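Local coordinates for protein superoxide reductase (Giardia intestinalis, PDB 4D7P) that probably reduces superoxide to hydrogen peroxide at a mononuclear iron centre, at residues A[28-33]-A[91-96]. Sequence-based numbering, arbitrary orientation.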
loop_
_atom_site.group_PDB
_atom_site.type_symbol
_atom_site.label_atom_id
_atom_site.label_comp_id
_atom_site.label_asym_id
_atom_site.label_seq_id
_atom_site.Cartn_x
_atom_site.Cartn_y
_atom_site.Cartn_z
ATOM N N ASN A 28 -21.258 9.790 -3.352
ATOM C CA ASN A 28 -19.979 9.397 -3.932
ATOM C C ASN A 28 -19.215 8.493 -2.971
ATOM O O ASN A 28 -18.066 8.121 -3.220
ATOM C CB ASN A 28 -19.140 10.626 -4.311
ATOM C CG ASN A 28 -18.698 11.422 -3.110
ATOM O OD1 ASN A 28 -19.373 11.436 -2.080
ATOM N ND2 ASN A 28 -17.548 12.093 -3.229
ATOM N N HIS A 29 -19.886 8.127 -1.883
ATOM C CA HIS A 29 -19.330 7.231 -0.883
ATOM C C HIS A 29 -19.571 5.773 -1.247
ATOM O O HIS A 29 -20.697 5.393 -1.583
ATOM C CB HIS A 29 -19.945 7.506 0.477
ATOM C CG HIS A 29 -19.279 6.762 1.576
ATOM N ND1 HIS A 29 -18.171 7.248 2.234
ATOM C CD2 HIS A 29 -19.527 5.539 2.100
ATOM C CE1 HIS A 29 -17.780 6.366 3.135
ATOM N NE2 HIS A 29 -18.588 5.322 3.078
ATOM N N VAL A 30 -18.534 4.954 -1.136
ATOM C CA VAL A 30 -18.620 3.550 -1.521
ATOM C C VAL A 30 -18.202 2.661 -0.353
ATOM O O VAL A 30 -17.074 2.749 0.104
ATOM C CB VAL A 30 -17.721 3.236 -2.735
ATOM C CG1 VAL A 30 -17.825 1.766 -3.099
ATOM C CG2 VAL A 30 -18.084 4.122 -3.921
ATOM N N ASP A 31 -19.117 1.832 0.149
ATOM C CA ASP A 31 -18.785 0.866 1.208
ATOM C C ASP A 31 -18.619 -0.515 0.617
ATOM O O ASP A 31 -19.470 -0.959 -0.144
ATOM C CB ASP A 31 -19.869 0.822 2.294
ATOM C CG ASP A 31 -19.904 2.079 3.130
ATOM O OD1 ASP A 31 -18.964 2.297 3.925
ATOM O OD2 ASP A 31 -20.871 2.849 2.994
ATOM N N ILE A 32 -17.540 -1.198 0.987
ATOM C CA ILE A 32 -17.232 -2.511 0.437
ATOM C C ILE A 32 -17.050 -3.577 1.516
ATOM O O ILE A 32 -16.434 -3.318 2.551
ATOM C CB ILE A 32 -15.946 -2.468 -0.414
ATOM C CG1 ILE A 32 -16.092 -1.458 -1.556
ATOM C CG2 ILE A 32 -15.599 -3.866 -0.910
ATOM C CD1 ILE A 32 -14.854 -1.293 -2.375
ATOM N N ARG A 33 -17.593 -4.767 1.272
ATOM C CA ARG A 33 -17.294 -5.946 2.089
ATOM C C ARG A 33 -17.250 -7.204 1.227
ATOM O O ARG A 33 -18.002 -7.325 0.251
ATOM C CB ARG A 33 -18.321 -6.120 3.214
ATOM C CG ARG A 33 -19.751 -6.125 2.754
ATOM C CD ARG A 33 -20.667 -6.582 3.882
ATOM N NE ARG A 33 -20.614 -8.032 4.081
ATOM C CZ ARG A 33 -20.715 -8.635 5.263
ATOM N NH1 ARG A 33 -20.856 -7.916 6.370
ATOM N NH2 ARG A 33 -20.659 -9.959 5.344
ATOM N N LYS A 91 -18.035 6.348 -15.648
ATOM C CA LYS A 91 -19.216 5.645 -16.138
ATOM C C LYS A 91 -19.483 4.368 -15.346
ATOM O O LYS A 91 -20.566 3.786 -15.432
ATOM C CB LYS A 91 -19.071 5.328 -17.629
ATOM C CG LYS A 91 -17.827 4.552 -18.026
ATOM C CD LYS A 91 -17.582 4.707 -19.526
ATOM C CE LYS A 91 -16.351 3.945 -19.995
ATOM N NZ LYS A 91 -15.941 4.312 -21.386
ATOM N N GLY A 92 -18.494 3.942 -14.567
ATOM C CA GLY A 92 -18.639 2.764 -13.733
ATOM C C GLY A 92 -17.550 2.661 -12.676
ATOM O O GLY A 92 -16.504 3.302 -12.798
ATOM N N LEU A 93 -17.806 1.861 -11.642
ATOM C CA LEU A 93 -16.817 1.547 -10.607
ATOM C C LEU A 93 -16.494 0.057 -10.629
ATOM O O LEU A 93 -17.385 -0.788 -10.794
ATOM C CB LEU A 93 -17.326 1.930 -9.214
ATOM C CG LEU A 93 -17.776 3.367 -9.025
ATOM C CD1 LEU A 93 -18.316 3.571 -7.609
ATOM C CD2 LEU A 93 -16.588 4.270 -9.300
ATOM N N LEU A 94 -15.221 -0.257 -10.446
ATOM C CA LEU A 94 -14.754 -1.637 -10.442
ATOM C C LEU A 94 -14.032 -1.913 -9.137
ATOM O O LEU A 94 -13.000 -1.303 -8.861
ATOM C CB LEU A 94 -13.818 -1.905 -11.634
ATOM C CG LEU A 94 -13.126 -3.272 -11.651
ATOM C CD1 LEU A 94 -14.136 -4.393 -11.903
ATOM C CD2 LEU A 94 -11.981 -3.311 -12.657
ATOM N N ALA A 95 -14.579 -2.814 -8.326
ATOM C CA ALA A 95 -13.918 -3.213 -7.085
ATOM C C ALA A 95 -13.179 -4.517 -7.330
ATOM O O ALA A 95 -13.678 -5.390 -8.039
ATOM C CB ALA A 95 -14.941 -3.366 -5.937
ATOM N N VAL A 96 -11.986 -4.651 -6.762
ATOM C CA VAL A 96 -11.205 -5.873 -6.948
ATOM C C VAL A 96 -10.586 -6.356 -5.638
ATOM O O VAL A 96 -9.784 -5.649 -5.022
ATOM C CB VAL A 96 -10.078 -5.684 -7.990
ATOM C CG1 VAL A 96 -9.227 -6.921 -8.049
ATOM C CG2 VAL A 96 -10.669 -5.399 -9.375
#
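Leu93 meets Val30 first: its CD1 methyl comes tip to tip against Val30 CG2 at 3.7 Å, joining strand 90-99 of the four-stranded sheet to strand 29-34 of the three-stranded one. Leu93 has CG opposite its carbonyl carbon (chi1 -55°), and an extended second torsion (177°) carries CD1 away from its own strand to Val30 CG2. Val30 also rests on Leu25 of strand 21-26.

Two residues on, Ala95 gives just its CB, and the longer partner makes up the distance: Ile32 stretches CG1 and CD1 out (chi2 176°) until CD1 stands 4.1 Å from Ala95 CB. The strands draw closer here, with CA atoms 8.2 Å apart for Ile32 and Ala95 against 9.5 Å for Val30 and Leu93. Pro21 touches both Ile32 and Ala95, and Ile51 of strand 48-57 also packs on Ile32. Val30 and Ile32 are hydrogen-bonded through their backbones to Phe82 and Ala80 within their own sheet.

This is the buried interior of the immunoglobulin-like beta sandwich of the superoxide reductases. All four touching residues are aliphatic, so dispersion and the exclusion of water, neither of them directional, are what this contact contributes to the packing of the two sheets.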